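Long-range contact in beta-n-acetylhexosaminidase (Streptococcus pneumoniae, PDB 4AZH), which probably releases terminal beta-linked N-acetylglucosamine from glycans by hydrolysis, as a family 20 glycoside hydrolase module of the pneumococcal exo-beta-D-N-acetylglucosaminidase StrH: residues P137-D142 against E184-A189. Numbering follows the deposited sequence.
Sequences PQAHFD and EYANDA. With LOG (N-acetylglucosaminono-1,5-lactone (Z)-oxime), chain E; EDO (1,2-ethanediol), chain F; EDO (1,2-ethanediol), chain G; EDO (1,2-ethanediol), chain H.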
ATOM      1  N   PRO A 137       7.568  16.986 -20.078  1.00 11.15           N
ATOM      2  CA  PRO A 137       6.647  15.905 -19.704  1.00 11.01           C
ATOM      3  C   PRO A 137       5.502  16.376 -18.770  1.00 10.92           C
ATOM      4  O   PRO A 137       4.489  15.667 -18.659  1.00 10.70           O
ATOM      5  CB  PRO A 137       7.567  14.899 -18.982  1.00 10.71           C
ATOM      6  CG  PRO A 137       8.655  15.758 -18.378  1.00 10.69           C
ATOM      7  CD  PRO A 137       8.845  16.927 -19.327  1.00 10.79           C
ATOM      8  N   GLN A 138       5.658  17.553 -18.143  1.00 10.68           N
ATOM      9  CA  GLN A 138       4.731  18.037 -17.088  1.00 10.73           C
ATOM     10  C   GLN A 138       3.449  18.631 -17.623  1.00 10.70           C
ATOM     11  O   GLN A 138       3.462  19.330 -18.637  1.00 11.27           O
ATOM     12  CB  GLN A 138       5.409  19.092 -16.199  1.00 10.74           C
ATOM     13  CG  GLN A 138       6.815  18.759 -15.698  1.00 10.88           C
ATOM     14  CD  GLN A 138       7.913  19.201 -16.656  1.00 10.97           C
ATOM     15  OE1 GLN A 138       7.654  19.478 -17.830  1.00 11.08           O
ATOM     16  NE2 GLN A 138       9.149  19.271 -16.157  1.00 10.94           N
ATOM     17  N   ALA A 139       2.348  18.367 -16.924  1.00 10.68           N
ATOM     18  CA  ALA A 139       1.074  19.041 -17.152  1.00 10.95           C
ATOM     19  C   ALA A 139       1.200  20.526 -16.884  1.00 11.01           C
ATOM     20  O   ALA A 139       2.037  20.962 -16.062  1.00 10.54           O
ATOM     21  CB  ALA A 139      -0.014  18.460 -16.256  1.00 10.85           C
ATOM     22  N   HIS A 140       0.322  21.289 -17.534  1.00 11.58           N
ATOM     23  CA  HIS A 140       0.445  22.734 -17.606  1.00 12.65           C
ATOM     24  C   HIS A 140      -0.887  23.449 -17.571  1.00 12.94           C
ATOM     25  O   HIS A 140      -1.652  23.430 -18.550  1.00 12.93           O
ATOM     26  CB  HIS A 140       1.208  23.093 -18.874  1.00 13.12           C
ATOM     27  CG  HIS A 140       1.484  24.567 -19.024  1.00 14.37           C
ATOM     28  ND1 HIS A 140       2.251  25.058 -20.017  1.00 14.30           N
ATOM     29  CD2 HIS A 140       1.067  25.671 -18.259  1.00 14.66           C
ATOM     30  CE1 HIS A 140       2.313  26.411 -19.911  1.00 14.64           C
ATOM     31  NE2 HIS A 140       1.588  26.781 -18.836  1.00 14.73           N
ATOM     32  N   PHE A 141      -1.164  24.100 -16.446  1.00 13.15           N
ATOM     33  CA  PHE A 141      -2.425  24.819 -16.260  1.00 14.28           C
ATOM     34  C   PHE A 141      -2.221  26.310 -15.895  1.00 14.76           C
ATOM     35  O   PHE A 141      -1.742  27.065 -16.742  1.00 14.88           O
ATOM     36  CB  PHE A 141      -3.306  24.068 -15.274  1.00 14.20           C
ATOM     37  CG  PHE A 141      -3.850  22.778 -15.828  1.00 14.86           C
ATOM     38  CD1 PHE A 141      -4.697  22.781 -16.925  1.00 15.14           C
ATOM     39  CD2 PHE A 141      -3.517  21.565 -15.252  1.00 15.63           C
ATOM     40  CE1 PHE A 141      -5.195  21.603 -17.452  1.00 15.49           C
ATOM     41  CE2 PHE A 141      -4.025  20.374 -15.771  1.00 16.79           C
ATOM     42  CZ  PHE A 141      -4.871  20.400 -16.874  1.00 15.99           C
ATOM     43  N   ASP A 142      -2.542  26.721 -14.662  1.00 15.34           N
ATOM     44  CA  ASP A 142      -2.239  28.091 -14.206  1.00 16.27           C
ATOM     45  C   ASP A 142      -0.730  28.303 -14.194  1.00 16.61           C
ATOM     46  O   ASP A 142      -0.261  29.450 -14.198  1.00 17.10           O
ATOM     47  CB  ASP A 142      -2.759  28.379 -12.800  1.00 16.23           C
ATOM     48  CG  ASP A 142      -4.263  28.214 -12.677  1.00 17.55           C
ATOM     49  OD1 ASP A 142      -4.972  28.245 -13.729  1.00 16.52           O
ATOM     50  OD2 ASP A 142      -4.724  28.074 -11.499  1.00 17.02           O
ATOM     51  N   GLU A 184      -4.725  13.107  -7.162  1.00 12.64           N
ATOM     52  CA  GLU A 184      -4.253  14.493  -7.284  1.00 13.38           C
ATOM     53  C   GLU A 184      -3.707  14.865  -8.684  1.00 13.90           C
ATOM     54  O   GLU A 184      -2.484  14.876  -8.910  1.00 14.79           O
ATOM     55  CB  GLU A 184      -3.246  14.829  -6.152  1.00 13.98           C
ATOM     56  CG  GLU A 184      -3.804  14.656  -4.721  1.00 14.65           C
ATOM     57  CD  GLU A 184      -2.866  15.129  -3.588  1.00 15.13           C
ATOM     58  OE1 GLU A 184      -2.437  16.308  -3.611  0.50 15.58           O
ATOM     59  OE2 GLU A 184      -2.580  14.336  -2.673  0.10 14.71           O
ATOM     60  N   TYR A 185      -4.595  15.186  -9.622  1.00 13.09           N
ATOM     61  CA  TYR A 185      -4.132  15.576 -10.950  1.00 12.53           C
ATOM     62  C   TYR A 185      -3.694  17.049 -11.008  1.00 12.99           C
ATOM     63  O   TYR A 185      -4.523  17.939 -10.990  1.00 14.35           O
ATOM     64  CB  TYR A 185      -5.156  15.279 -12.083  1.00 11.41           C
ATOM     65  CG  TYR A 185      -4.434  15.396 -13.419  1.00 10.88           C
ATOM     66  CD1 TYR A 185      -4.286  16.629 -14.037  1.00 10.30           C
ATOM     67  CD2 TYR A 185      -3.816  14.283 -14.010  1.00 10.37           C
ATOM     68  CE1 TYR A 185      -3.571  16.760 -15.207  1.00 10.14           C
ATOM     69  CE2 TYR A 185      -3.102  14.400 -15.203  1.00 10.13           C
ATOM     70  CZ  TYR A 185      -2.977  15.651 -15.793  1.00 10.31           C
ATOM     71  OH  TYR A 185      -2.262  15.815 -16.965  1.00 10.11           O
ATOM     72  N   ALA A 186      -2.398  17.300 -11.135  1.00 12.63           N
ATOM     73  CA  ALA A 186      -1.846  18.650 -11.175  1.00 12.43           C
ATOM     74  C   ALA A 186      -2.445  19.603 -10.140  1.00 12.45           C
ATOM     75  O   ALA A 186      -2.784  20.748 -10.462  1.00 12.26           O
ATOM     76  CB  ALA A 186      -1.929  19.244 -12.591  1.00 12.08           C
ATOM     77  N   ASN A 187      -2.565  19.153  -8.902  1.00 12.20           N
ATOM     78  CA  ASN A 187      -3.106  20.057  -7.886  1.00 12.77           C
ATOM     79  C   ASN A 187      -2.251  21.313  -7.648  1.00 12.63           C
ATOM     80  O   ASN A 187      -2.796  22.395  -7.365  1.00 12.26           O
ATOM     81  CB  ASN A 187      -3.421  19.317  -6.578  1.00 13.15           C
ATOM     82  CG  ASN A 187      -4.802  18.645  -6.591  1.00 13.69           C
ATOM     83  OD1 ASN A 187      -5.076  17.799  -5.722  1.00 15.25           O
ATOM     84  ND2 ASN A 187      -5.677  19.006  -7.559  1.00 12.54           N
ATOM     85  N   ASP A 188      -0.925  21.170  -7.795  1.00 12.62           N
ATOM     86  CA  ASP A 188       0.019  22.285  -7.588  1.00 12.64           C
ATOM     87  C   ASP A 188      -0.143  23.343  -8.681  1.00 12.59           C
ATOM     88  O   ASP A 188       0.321  24.476  -8.524  1.00 13.54           O
ATOM     89  CB  ASP A 188       1.488  21.785  -7.512  1.00 12.52           C
ATOM     90  CG  ASP A 188       2.011  21.230  -8.872  1.00 12.70           C
ATOM     91  OD1 ASP A 188       1.222  20.657  -9.676  1.00 12.39           O
ATOM     92  OD2 ASP A 188       3.216  21.380  -9.139  1.00 12.31           O
ATOM     93  N   ALA A 189      -0.829  22.991  -9.767  1.00 11.71           N
ATOM     94  CA  ALA A 189      -0.911  23.867 -10.934  1.00 11.72           C
ATOM     95  C   ALA A 189      -2.326  24.421 -11.178  1.00 12.08           C
ATOM     96  O   ALA A 189      -2.544  25.168 -12.138  1.00 11.21           O
ATOM     97  CB  ALA A 189      -0.394  23.137 -12.177  1.00 11.45           C
TER
HETATM   98  C2  LOG E2044      -2.491  12.362  -0.518  1.00  8.90           C
HETATM   99  C3  LOG E2044      -1.195  11.809   0.072  1.00  8.66           C
HETATM  100  C4  LOG E2044      -0.823  12.661   1.265  1.00  8.49           C
HETATM  101  C5  LOG E2044      -1.930  12.511   2.300  1.00  8.54           C
HETATM  102  C6  LOG E2044      -1.498  13.180   3.622  1.00  8.56           C
HETATM  103  C7  LOG E2044      -3.911  10.327  -0.621  1.00  9.28           C
HETATM  104  C8  LOG E2044      -4.471   9.205  -1.492  1.00  8.94           C
HETATM  105  N2  LOG E2044      -3.179  11.284  -1.269  1.00  9.09           N
HETATM  106  O1  LOG E2044      -5.386  13.749   0.893  0.80 10.87           O
HETATM  107  O3  LOG E2044      -0.099  11.758  -0.938  1.00  8.60           O
HETATM  108  O4  LOG E2044       0.362  12.179   1.846  1.00  8.53           O
HETATM  109  O5  LOG E2044      -3.090  13.097   1.809  1.00  8.35           O
HETATM  110  O6  LOG E2044      -1.512  14.583   3.509  1.00  8.54           O
HETATM  111  C1  LOG E2044      -3.384  12.889   0.470  1.00  9.06           C
HETATM  112  O7  LOG E2044      -4.177  10.354   0.582  1.00  9.21           O
HETATM  113  N1  LOG E2044      -4.530  13.251  -0.010  1.00  9.43           N
HETATM  114  C1  EDO F2045      -2.760  18.686 -20.158  1.00 22.97           C
HETATM  115  O1  EDO F2045      -2.717  17.467 -19.390  1.00 23.65           O
HETATM  116  C2  EDO F2045      -2.403  19.878 -19.287  1.00 22.22           C
HETATM  117  O2  EDO F2045      -1.039  20.225 -19.519  1.00 20.77           O
HETATM  118  C1  EDO G2046      -0.112  17.987  -0.941  1.00 28.87           C
HETATM  119  O1  EDO G2046      -0.317  17.975  -2.355  1.00 28.15           O
HETATM  120  C2  EDO G2046       0.116  16.533  -0.554  1.00 28.26           C
HETATM  121  O2  EDO G2046      -0.925  15.736  -1.164  1.00 27.38           O
HETATM  122  C1  EDO H2047      -4.237  22.597 -20.692  1.00 31.59           C
HETATM  123  O1  EDO H2047      -4.419  21.967 -21.958  1.00 35.18           O
HETATM  124  C2  EDO H2047      -4.441  24.090 -20.876  1.00 33.42           C
HETATM  125  O2  EDO H2047      -3.153  24.713 -20.904  1.00 35.84           O
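The loop that follows barrel strand 177-181 is backed here by the short strand 138-140 and the turn after it, through Ala-139, Phe-141 and Asp-142 against Tyr-185, Ala-186 and Ala-189. Phe-141 and Tyr-185 meet edge to edge, CE2 lying 3.7 Å from CE1 with each atom near the plane of the other ring, so this is no face stack. Ala-186 CB sits at the same ring edge of Phe-141, 3.9 Å from CD2. With CG anti to the carbonyl carbon (chi1 -70°), the Phe-141 ring reaches both partners, while C2 of the chain F ethanediol lies over one of its faces. Ala-139 CB packs 3.5 Å from Tyr-185 OH and 4.2 Å from Ala-186 CB.

Within the TIM barrel of the family 20 catalytic domain, this loop starts at the pocket: Glu-184, near its start, lines the site of the bound lactone oxime, and the neighbouring Asp-183 hydrogen-bonds the same ligand. Tyr-185, next in sequence, reaches with its side chain toward Ala-139 and Phe-141 instead, and Trp-195 and Leu-198 of helix 194-200 also touch it. At the far end, Asp-142 N donates to Ala-189 O at 3.0 Å, bent at the hydrogen (136°) although the donor lies almost in line with the carbonyl (168°). Tyr-197 of that helix hydrogen-bonds Asp-142 OD1 and packs edge-to-face with Phe-141.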